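Local coordinates for fatty acid-binding protein homolog 8 (Caenorhabditis elegans, PDB 6C1Z) that binds unsaturated fatty acids such as oleic acid and carries them from lysosomes into the nucleus, where it activates transcription of genes that promote longevity, at residues 3-8 / 88-93; 92-97 / 110-115; 119-124 / 132-137. All coordinates share one frame; numbering follows the deposited sequence.

Overall arrangement
Interactions 2 and 3 pair strands of one antiparallel sheet, the beta barrel of the fatty-acid-binding protein family, and interaction 1 packs the N-terminal segment against another of its strands. Interaction 1 joins segment 3-8, before strand 10-18, to the end of strand 83-91, and so closes the longest loop: both helices and the first strands of the barrel lie between its halves. Interaction 2 begins on the turn where interaction 1 ends, sharing Asn92 and Gly93, and pairs strands 94-101 and 109-116 as a hairpin. Interaction 3 follows in series, pairing the last two strands. Nothing nests or crosses. Backbone bonds from Thr89 to Ile96 and from Leu121 to Trp114 knit the strands of the three contacts side by side.

Interaction 1: 3-8 / 88-93; sequences VSMKEF and VTFENG
The ring of Phe90 receives the N-terminal segment on one face and along its edge. Met5 comes over the face: its CG stands 3.5 Å from the ring centroid, only 9° off the normal, a CH-pi contact. SD stays over the same face in a Met-aromatic contact, 4.4 Å from the centroid of the Phe90 ring, and the bend at chi3 turns Met5 CE back to Phe90 CG at 3.6 Å. A flexible, unbranched thioether suits this place because it can follow a flat ring in this way. In the plane of the Phe90 ring lie Val3 O and, tip to tip, Phe8 CE1, 3.7 Å from Phe90 CE1, with the two ring planes at 86°. Phe8 in turn sets its edge against the turn after the strand, its CZ 3.4 Å from Gly93 O. Gly93 has a positive phi, where a CB would crowd the preceding carbonyl and also press on Val3. Replacing Phe90 with an alanine would probably loosen the N-terminal segment, since Met5 would lose the face it lies on and Phe8 its partner at the tip.

Behind this first shell, Glu7 holds the turn 4-7 in shape: its OE2 accepts from both Ser4 N (2.8 Å) and Ser4 OG. Phe90 and Phe8 also each meet Phe95 of strand 94-101 edge-to-face, while Val3 and Phe8 touch Leu115 of strand 109-116. The segment before strand 10-18 thus packs across the ends of three neighbouring strands, 83-91, 94-101 and 109-116.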
loop_
_atom_site.group_PDB
_atom_site.type_symbol
_atom_site.label_atom_id
_atom_site.label_comp_id
_atom_site.label_asym_id
_atom_site.label_seq_id
_atom_site.Cartn_x
_atom_site.Cartn_y
_atom_site.Cartn_z
ATOM N N VAL A 3 2.589 11.529 -15.267
ATOM C CA VAL A 3 1.344 10.843 -14.930
ATOM C C VAL A 3 0.564 11.686 -13.934
ATOM O O VAL A 3 1.132 12.193 -12.961
ATOM C CB VAL A 3 1.654 9.451 -14.345
ATOM C CG1 VAL A 3 0.374 8.731 -13.869
ATOM C CG2 VAL A 3 2.401 8.589 -15.339
ATOM N N SER A 4 -0.721 11.890 -14.210
ATOM C CA SER A 4 -1.590 12.655 -13.322
ATOM C C SER A 4 -2.258 11.760 -12.293
ATOM O O SER A 4 -2.486 10.571 -12.523
ATOM C CB SER A 4 -2.678 13.379 -14.108
ATOM O OG SER A 4 -3.518 12.463 -14.769
ATOM N N MET A 5 -2.603 12.376 -11.162
ATOM C CA MET A 5 -3.249 11.643 -10.076
ATOM C C MET A 5 -4.518 10.953 -10.550
ATOM O O MET A 5 -4.799 9.816 -10.149
ATOM C CB MET A 5 -3.569 12.612 -8.936
ATOM C CG MET A 5 -2.354 13.372 -8.397
ATOM S SD MET A 5 -2.721 14.374 -6.944
ATOM C CE MET A 5 -2.481 13.051 -5.913
ATOM N N LYS A 6 -5.294 11.607 -11.414
ATOM C CA LYS A 6 -6.569 11.037 -11.839
ATOM C C LYS A 6 -6.415 9.696 -12.559
ATOM O O LYS A 6 -7.361 8.897 -12.558
ATOM C CB LYS A 6 -7.324 12.031 -12.721
ATOM C CG LYS A 6 -6.658 12.308 -14.060
ATOM C CD LYS A 6 -7.551 13.120 -14.989
ATOM C CE LYS A 6 -6.892 13.304 -16.351
ATOM N NZ LYS A 6 -7.831 13.845 -17.380
ATOM N N GLU A 7 -5.259 9.421 -13.180
ATOM C CA GLU A 7 -5.056 8.161 -13.885
ATOM C C GLU A 7 -5.028 6.962 -12.954
ATOM O O GLU A 7 -5.166 5.825 -13.419
ATOM C CB GLU A 7 -3.757 8.239 -14.697
ATOM C CG GLU A 7 -3.756 9.344 -15.741
ATOM C CD GLU A 7 -2.428 9.479 -16.473
ATOM O OE1 GLU A 7 -1.935 8.475 -17.031
ATOM O OE2 GLU A 7 -1.882 10.596 -16.467
ATOM N N PHE A 8 -4.862 7.191 -11.652
ATOM C CA PHE A 8 -4.857 6.096 -10.702
ATOM C C PHE A 8 -6.259 5.662 -10.317
ATOM O O PHE A 8 -6.416 4.575 -9.726
ATOM C CB PHE A 8 -4.123 6.531 -9.431
ATOM C CG PHE A 8 -2.627 6.654 -9.582
ATOM C CD1 PHE A 8 -2.053 7.796 -10.160
ATOM C CD2 PHE A 8 -1.795 5.649 -9.166
ATOM C CE1 PHE A 8 -0.681 7.911 -10.275
ATOM C CE2 PHE A 8 -0.415 5.764 -9.273
ATOM C CZ PHE A 8 0.145 6.910 -9.855
ATOM N N VAL A 88 1.516 10.692 3.100
ATOM C CA VAL A 88 1.470 10.347 1.674
ATOM C C VAL A 88 1.695 11.612 0.868
ATOM O O VAL A 88 1.057 12.634 1.124
ATOM C CB VAL A 88 0.137 9.694 1.276
ATOM C CG1 VAL A 88 0.238 9.128 -0.156
ATOM C CG2 VAL A 88 -0.266 8.586 2.270
ATOM N N THR A 89 2.617 11.549 -0.086
ATOM C CA THR A 89 2.865 12.632 -1.020
ATOM C C THR A 89 2.692 12.112 -2.446
ATOM O O THR A 89 2.576 10.913 -2.688
ATOM C CB THR A 89 4.271 13.182 -0.808
ATOM O OG1 THR A 89 5.179 12.079 -0.866
ATOM C CG2 THR A 89 4.389 13.900 0.546
ATOM N N PHE A 90 2.576 13.054 -3.370
ATOM C CA PHE A 90 2.511 12.739 -4.793
ATOM C C PHE A 90 3.674 13.462 -5.445
ATOM O O PHE A 90 3.700 14.698 -5.488
ATOM C CB PHE A 90 1.181 13.129 -5.426
ATOM C CG PHE A 90 1.006 12.579 -6.821
ATOM C CD1 PHE A 90 0.662 11.265 -6.992
ATOM C CD2 PHE A 90 1.225 13.362 -7.945
ATOM C CE1 PHE A 90 0.535 10.749 -8.266
ATOM C CE2 PHE A 90 1.068 12.835 -9.208
ATOM C CZ PHE A 90 0.733 11.557 -9.367
ATOM N N GLU A 91 4.656 12.686 -5.909
ATOM C CA GLU A 91 5.951 13.191 -6.337
ATOM C C GLU A 91 6.308 12.523 -7.651
ATOM O O GLU A 91 6.359 11.291 -7.720
ATOM C CB GLU A 91 7.024 12.805 -5.307
ATOM C CG GLU A 91 6.812 13.347 -3.895
ATOM C CD GLU A 91 7.935 12.965 -2.933
ATOM O OE1 GLU A 91 9.094 12.811 -3.387
ATOM O OE2 GLU A 91 7.656 12.817 -1.719
ATOM N N ASN A 92 6.597 13.322 -8.679
ATOM C CA ASN A 92 7.062 12.769 -9.939
ATOM C C ASN A 92 6.153 11.645 -10.435
ATOM O O ASN A 92 6.611 10.610 -10.921
ATOM C CB ASN A 92 8.518 12.316 -9.825
ATOM C CG ASN A 92 9.447 13.459 -9.486
ATOM O OD1 ASN A 92 9.407 14.505 -10.135
ATOM N ND2 ASN A 92 10.271 13.283 -8.453
ATOM N N GLY A 93 4.842 11.867 -10.323
ATOM C CA GLY A 93 3.878 10.943 -10.879
ATOM C C GLY A 93 3.529 9.761 -10.002
ATOM O O GLY A 93 2.826 8.860 -10.479
#

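Interaction 2: 92-97 / 110-115; sequences NGKFIS and VFTTWL
Strands 94-97 and 110-115 run antiparallel at 168°, their axes 4.7 Å apart, with Phe95-Thr113 and Ser97-Phe111 as hydrogen-bonded pairs and Ile96-Thr112 as the non-hydrogen-bonded pair between them. Each hydrogen-bonded pair is doubly linked, and all four carbonyls accept in their own plane. The straightest bond runs from Ser97 N to Phe111 O (169°); the most bent, from Phe95 N to Thr113 O (140°), lies next to the turn. Beyond it the ladder goes on through water, which donates to Gly93 O at 2.6 Å and accepts from Leu115 N.

Lys94 lies alongside Trp114 on the same side as Ile96 and Thr112. Its CG touches Trp114 CB at 3.6 Å, and its extended stem (chi2 and chi3 anti) lays Lys94 CE over the face of the five-membered ring, where it makes a CH-pi contact; the bend at chi4 turns NZ, which is too far for more than a weak cation-pi attraction. A long aliphatic stem with a charged tip serves well here, covering an indole while keeping its ammonium beyond it. Ile96 CG2 and Val110 CG1 meet at 4.0 Å, beta-branched residues that suit extended strands.

The two strands form a hairpin of the fatty-acid-binding protein barrel, and alternation sends Phe95, Ser97, Phe111 and Thr113 to the other face. There the small Ser97 lets the ring come close: its CB sits at the edge of the Phe111 ring, 3.9 Å from CD2. Phe95 turns away from Thr113 to join an aromatic cluster with Phe8, Phe90, Trp53 and Phe55. Thr113 OG1 hydrogen-bonds Gln122 NE2 and, at 2.7 Å, a water, which donates to Phe95 O.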
loop_
_atom_site.group_PDB
_atom_site.type_symbol
_atom_site.label_atom_id
_atom_site.label_comp_id
_atom_site.label_asym_id
_atom_site.label_seq_id
_atom_site.Cartn_x
_atom_site.Cartn_y
_atom_site.Cartn_z
ATOM N N ASN A 92 6.597 13.322 -8.679
ATOM C CA ASN A 92 7.062 12.769 -9.939
ATOM C C ASN A 92 6.153 11.645 -10.435
ATOM O O ASN A 92 6.611 10.610 -10.921
ATOM C CB ASN A 92 8.518 12.316 -9.825
ATOM C CG ASN A 92 9.447 13.459 -9.486
ATOM O OD1 ASN A 92 9.407 14.505 -10.135
ATOM N ND2 ASN A 92 10.271 13.283 -8.453
ATOM N N GLY A 93 4.842 11.867 -10.323
ATOM C CA GLY A 93 3.878 10.943 -10.879
ATOM C C GLY A 93 3.529 9.761 -10.002
ATOM O O GLY A 93 2.826 8.860 -10.479
ATOM N N LYS A 94 4.053 9.695 -8.784
ATOM C CA LYS A 94 3.909 8.520 -7.938
ATOM C C LYS A 94 3.351 8.910 -6.583
ATOM O O LYS A 94 3.675 9.965 -6.046
ATOM C CB LYS A 94 5.255 7.836 -7.691
ATOM C CG LYS A 94 6.084 7.611 -8.934
ATOM C CD LYS A 94 7.270 6.713 -8.628
ATOM C CE LYS A 94 8.003 6.299 -9.904
ATOM N NZ LYS A 94 8.542 7.473 -10.641
ATOM N N PHE A 95 2.486 8.051 -6.027
ATOM C CA PHE A 95 2.099 8.168 -4.622
ATOM C C PHE A 95 3.155 7.505 -3.743
ATOM O O PHE A 95 3.525 6.354 -3.976
ATOM C CB PHE A 95 0.754 7.499 -4.327
ATOM C CG PHE A 95 -0.450 8.241 -4.827
ATOM C CD1 PHE A 95 -0.963 7.984 -6.083
ATOM C CD2 PHE A 95 -1.116 9.139 -4.004
ATOM C CE1 PHE A 95 -2.082 8.633 -6.535
ATOM C CE2 PHE A 95 -2.244 9.792 -4.435
ATOM C CZ PHE A 95 -2.746 9.539 -5.710
ATOM N N ILE A 96 3.675 8.240 -2.771
ATOM C CA ILE A 96 4.697 7.738 -1.862
ATOM C C ILE A 96 4.159 7.883 -0.453
ATOM O O ILE A 96 3.827 8.997 -0.023
ATOM C CB ILE A 96 6.005 8.511 -1.999
ATOM C CG1 ILE A 96 6.478 8.482 -3.450
ATOM C CG2 ILE A 96 7.041 7.923 -1.060
ATOM C CD1 ILE A 96 7.710 9.328 -3.703
ATOM N N SER A 97 4.044 6.763 0.259
ATOM C CA SER A 97 3.623 6.767 1.658
ATOM C C SER A 97 4.781 6.380 2.576
ATOM O O SER A 97 5.387 5.311 2.425
ATOM C CB SER A 97 2.461 5.812 1.854
ATOM O OG SER A 97 2.103 5.844 3.235
ATOM N N VAL A 110 8.057 2.147 3.519
ATOM C CA VAL A 110 7.775 3.106 2.448
ATOM C C VAL A 110 7.020 2.374 1.360
ATOM O O VAL A 110 7.486 1.338 0.874
ATOM C CB VAL A 110 9.052 3.737 1.867
ATOM C CG1 VAL A 110 8.696 4.721 0.760
ATOM C CG2 VAL A 110 9.806 4.441 2.957
ATOM N N PHE A 111 5.861 2.912 0.976
ATOM C CA PHE A 111 5.042 2.351 -0.086
ATOM C C PHE A 111 5.061 3.298 -1.276
ATOM O O PHE A 111 4.886 4.504 -1.120
ATOM C CB PHE A 111 3.606 2.167 0.377
ATOM C CG PHE A 111 3.476 1.436 1.675
ATOM C CD1 PHE A 111 3.952 0.146 1.828
ATOM C CD2 PHE A 111 2.896 2.048 2.760
ATOM C CE1 PHE A 111 3.813 -0.523 3.056
ATOM C CE2 PHE A 111 2.759 1.374 3.979
ATOM C CZ PHE A 111 3.212 0.102 4.109
ATOM N N THR A 112 5.310 2.766 -2.464
ATOM C CA THR A 112 5.321 3.577 -3.672
ATOM C C THR A 112 4.338 2.974 -4.647
ATOM O O THR A 112 4.381 1.764 -4.877
ATOM C CB THR A 112 6.720 3.607 -4.279
ATOM O OG1 THR A 112 7.659 4.027 -3.281
ATOM C CG2 THR A 112 6.761 4.581 -5.458
ATOM N N THR A 113 3.451 3.810 -5.202
ATOM C CA THR A 113 2.444 3.364 -6.156
ATOM C C THR A 113 2.596 4.208 -7.407
ATOM O O THR A 113 2.599 5.432 -7.345
ATOM C CB THR A 113 1.040 3.501 -5.578
ATOM O OG1 THR A 113 0.955 2.762 -4.351
ATOM C CG2 THR A 113 -0.008 2.964 -6.498
ATOM N N TRP A 114 2.704 3.537 -8.553
ATOM C CA TRP A 114 2.941 4.257 -9.795
ATOM C C TRP A 114 2.314 3.480 -10.941
ATOM O O TRP A 114 1.928 2.332 -10.809
ATOM C CB TRP A 114 4.428 4.603 -9.997
ATOM C CG TRP A 114 5.323 3.490 -10.455
ATOM C CD1 TRP A 114 5.784 3.284 -11.734
ATOM C CD2 TRP A 114 5.907 2.453 -9.654
ATOM N NE1 TRP A 114 6.580 2.176 -11.766
ATOM C CE2 TRP A 114 6.722 1.673 -10.506
ATOM C CE3 TRP A 114 5.844 2.126 -8.289
ATOM C CZ2 TRP A 114 7.418 0.555 -10.059
ATOM C CZ3 TRP A 114 6.561 1.038 -7.837
ATOM C CH2 TRP A 114 7.346 0.258 -8.727
ATOM N N LEU A 115 2.208 4.145 -12.086
ATOM C CA LEU A 115 1.616 3.563 -13.290
ATOM C C LEU A 115 2.666 3.362 -14.370
ATOM O O LEU A 115 3.533 4.215 -14.584
ATOM C CB LEU A 115 0.503 4.455 -13.833
ATOM C CG LEU A 115 -0.671 4.772 -12.909
ATOM C CD1 LEU A 115 -1.692 5.637 -13.606
ATOM C CD2 LEU A 115 -1.314 3.496 -12.414
HETATM O O HOH W 1 3.119 6.926 -12.258
HETATM O O HOH W 2 1.913 4.326 -2.344
#

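Interaction 3: 119-124 / 132-137; sequences KLLQTY and RREFVK
Gln122 leaves its strand with CG anti to the carbonyl carbon (chi1 -61°) and stays extended, while Arg133 bends at both chi2 (141°) and chi3 (100°), so that both polar ends come to the hydroxyl of Tyr124. Tyr124 OH donates to Gln122 OE1 at 2.7 Å, from above the amide plane. Arg133 brings CD to 3.6 Å from Tyr124 CE2, and its NE makes a weak hydrogen bond to Tyr124 OH, which lies at the edge of the guanidinium. The stronger partner of Arg133 is Ser17, bound through NH1, and Phe20 offers it a cation-pi contact. With the arginine this close, the phenol would probably be polarised towards donating to Gln122.

On the same face, Phe135 CD1 lies 3.6 Å from Leu120 CD2, while the amide of Gln122 crosses the ring nearly perpendicular. Leu and Phe fit a buried side, and Gln122 can be tolerated there because Thr113 takes its NE2.

The opposite face carries Lys119, Glu134 and Arg132. Lys119 reaches obliquely across to Glu134, a salt bridge of 3.4 Å from NZ to OE1, and its CE rests on Val136 CG1 at 3.7 Å. Between the two faces, the backbones join through paired bonds at Leu120-Phe135 and Gln122-Arg133.

These strands form the last hairpin of the barrel, and strand 129-137 also pairs with strand 10-18. In many fatty-acid-binding proteins an Arg-x-Tyr pair on the last strand holds the ligand carboxylate; Arg133 probably matches its arginine, Phe135 stands at the tyrosine position, and Tyr124, from the neighbouring strand, meets the arginine instead. A carboxylate-binding role here is an inference.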
loop_
_atom_site.group_PDB
_atom_site.type_symbol
_atom_site.label_atom_id
_atom_site.label_comp_id
_atom_site.label_asym_id
_atom_site.label_seq_id
_atom_site.Cartn_x
_atom_site.Cartn_y
_atom_site.Cartn_z
ATOM N N LYS A 119 -0.577 -0.468 -16.420
ATOM C CA LYS A 119 -0.619 -1.269 -15.209
ATOM C C LYS A 119 -0.310 -0.390 -14.015
ATOM O O LYS A 119 0.280 0.685 -14.138
ATOM C CB LYS A 119 0.398 -2.406 -15.288
ATOM C CG LYS A 119 0.072 -3.440 -16.365
ATOM C CD LYS A 119 0.942 -4.682 -16.234
ATOM C CE LYS A 119 0.223 -5.915 -16.767
ATOM N NZ LYS A 119 0.992 -7.173 -16.573
ATOM N N LEU A 120 -0.708 -0.863 -12.846
ATOM C CA LEU A 120 -0.386 -0.203 -11.593
ATOM C C LEU A 120 0.608 -1.058 -10.814
ATOM O O LEU A 120 0.411 -2.273 -10.656
ATOM C CB LEU A 120 -1.640 0.072 -10.779
ATOM C CG LEU A 120 -1.446 0.768 -9.429
ATOM C CD1 LEU A 120 -2.674 1.625 -9.107
ATOM C CD2 LEU A 120 -1.221 -0.248 -8.338
ATOM N N LEU A 121 1.701 -0.429 -10.383
ATOM C CA LEU A 121 2.790 -1.107 -9.693
ATOM C C LEU A 121 2.903 -0.553 -8.284
ATOM O O LEU A 121 2.622 0.620 -8.051
ATOM C CB LEU A 121 4.137 -0.968 -10.444
ATOM C CG LEU A 121 4.372 -1.934 -11.612
ATOM C CD1 LEU A 121 3.398 -1.687 -12.736
ATOM C CD2 LEU A 121 5.801 -1.832 -12.118
ATOM N N GLN A 122 3.261 -1.420 -7.359
ATOM C CA GLN A 122 3.563 -0.982 -6.009
ATOM C C GLN A 122 4.860 -1.610 -5.533
ATOM O O GLN A 122 5.200 -2.733 -5.905
ATOM C CB GLN A 122 2.477 -1.332 -5.013
ATOM C CG GLN A 122 1.151 -0.704 -5.310
ATOM C CD GLN A 122 0.182 -0.898 -4.186
ATOM O OE1 GLN A 122 -0.169 -2.029 -3.831
ATOM N NE2 GLN A 122 -0.300 0.206 -3.645
ATOM N N THR A 123 5.583 -0.881 -4.683
ATOM C CA THR A 123 6.614 -1.488 -3.866
ATOM C C THR A 123 6.302 -1.210 -2.406
ATOM O O THR A 123 5.855 -0.116 -2.061
ATOM C CB THR A 123 8.032 -0.985 -4.215
ATOM O OG1 THR A 123 8.071 0.450 -4.191
ATOM C CG2 THR A 123 8.461 -1.481 -5.589
ATOM N N TYR A 124 6.552 -2.205 -1.567
ATOM C CA TYR A 124 6.515 -2.044 -0.123
ATOM C C TYR A 124 7.907 -2.364 0.385
ATOM O O TYR A 124 8.416 -3.471 0.183
ATOM C CB TYR A 124 5.505 -2.984 0.552
ATOM C CG TYR A 124 4.173 -3.191 -0.128
ATOM C CD1 TYR A 124 3.556 -2.166 -0.832
ATOM C CD2 TYR A 124 3.527 -4.415 -0.045
ATOM C CE1 TYR A 124 2.342 -2.366 -1.449
ATOM C CE2 TYR A 124 2.310 -4.612 -0.658
ATOM C CZ TYR A 124 1.737 -3.578 -1.354
ATOM O OH TYR A 124 0.519 -3.800 -1.975
ATOM N N ARG A 132 7.403 -6.315 -4.454
ATOM C CA ARG A 132 6.921 -5.726 -5.698
ATOM C C ARG A 132 5.587 -6.364 -6.059
ATOM O O ARG A 132 5.450 -7.584 -6.006
ATOM C CB ARG A 132 7.926 -5.940 -6.847
ATOM C CG ARG A 132 9.325 -5.434 -6.577
ATOM C CD ARG A 132 10.314 -5.792 -7.694
ATOM N NE ARG A 132 11.596 -5.142 -7.447
ATOM C CZ ARG A 132 11.798 -3.845 -7.621
ATOM N NH1 ARG A 132 10.813 -3.079 -8.070
ATOM N NH2 ARG A 132 12.988 -3.318 -7.361
ATOM N N ARG A 133 4.613 -5.540 -6.392
ATOM C CA ARG A 133 3.305 -6.020 -6.800
ATOM C C ARG A 133 2.874 -5.306 -8.062
ATOM O O ARG A 133 3.231 -4.148 -8.288
ATOM C CB ARG A 133 2.273 -5.866 -5.699
ATOM C CG ARG A 133 2.251 -7.142 -4.862
ATOM C CD ARG A 133 2.092 -6.905 -3.413
ATOM N NE ARG A 133 0.726 -7.110 -2.962
ATOM C CZ ARG A 133 0.190 -8.295 -2.676
ATOM N NH1 ARG A 133 0.871 -9.406 -2.862
ATOM N NH2 ARG A 133 -1.054 -8.370 -2.242
ATOM N N GLU A 134 2.141 -6.024 -8.905
ATOM C CA GLU A 134 1.631 -5.499 -10.158
ATOM C C GLU A 134 0.142 -5.820 -10.259
ATOM O O GLU A 134 -0.279 -6.955 -9.983
ATOM C CB GLU A 134 2.404 -6.127 -11.312
ATOM C CG GLU A 134 1.970 -5.682 -12.675
ATOM C CD GLU A 134 2.746 -6.400 -13.760
ATOM O OE1 GLU A 134 2.775 -7.648 -13.740
ATOM O OE2 GLU A 134 3.343 -5.717 -14.613
ATOM N N PHE A 135 -0.637 -4.832 -10.703
ATOM C CA PHE A 135 -2.087 -4.918 -10.842
ATOM C C PHE A 135 -2.501 -4.507 -12.246
ATOM O O PHE A 135 -1.835 -3.700 -12.909
ATOM C CB PHE A 135 -2.799 -3.916 -9.913
ATOM C CG PHE A 135 -2.561 -4.131 -8.428
ATOM C CD1 PHE A 135 -1.364 -3.781 -7.825
ATOM C CD2 PHE A 135 -3.573 -4.653 -7.622
ATOM C CE1 PHE A 135 -1.180 -3.959 -6.493
ATOM C CE2 PHE A 135 -3.389 -4.852 -6.277
ATOM C CZ PHE A 135 -2.198 -4.502 -5.707
ATOM N N VAL A 136 -3.622 -5.073 -12.706
ATOM C CA VAL A 136 -4.243 -4.687 -13.971
ATOM C C VAL A 136 -5.606 -4.063 -13.692
ATOM O O VAL A 136 -6.266 -4.365 -12.686
ATOM C CB VAL A 136 -4.395 -5.864 -14.952
ATOM C CG1 VAL A 136 -3.058 -6.490 -15.221
ATOM C CG2 VAL A 136 -5.405 -6.888 -14.426
ATOM N N LYS A 137 -6.030 -3.184 -14.586
ATOM C CA LYS A 137 -7.328 -2.545 -14.435
ATOM C C LYS A 137 -8.446 -3.581 -14.465
ATOM O O LYS A 137 -8.479 -4.450 -15.345
ATOM C CB LYS A 137 -7.522 -1.522 -15.550
ATOM C CG LYS A 137 -8.448 -0.370 -15.198
ATOM C CD LYS A 137 -7.861 0.488 -14.086
ATOM C CE LYS A 137 -8.718 1.702 -13.790
ATOM N NZ LYS A 137 -8.700 2.672 -14.911
#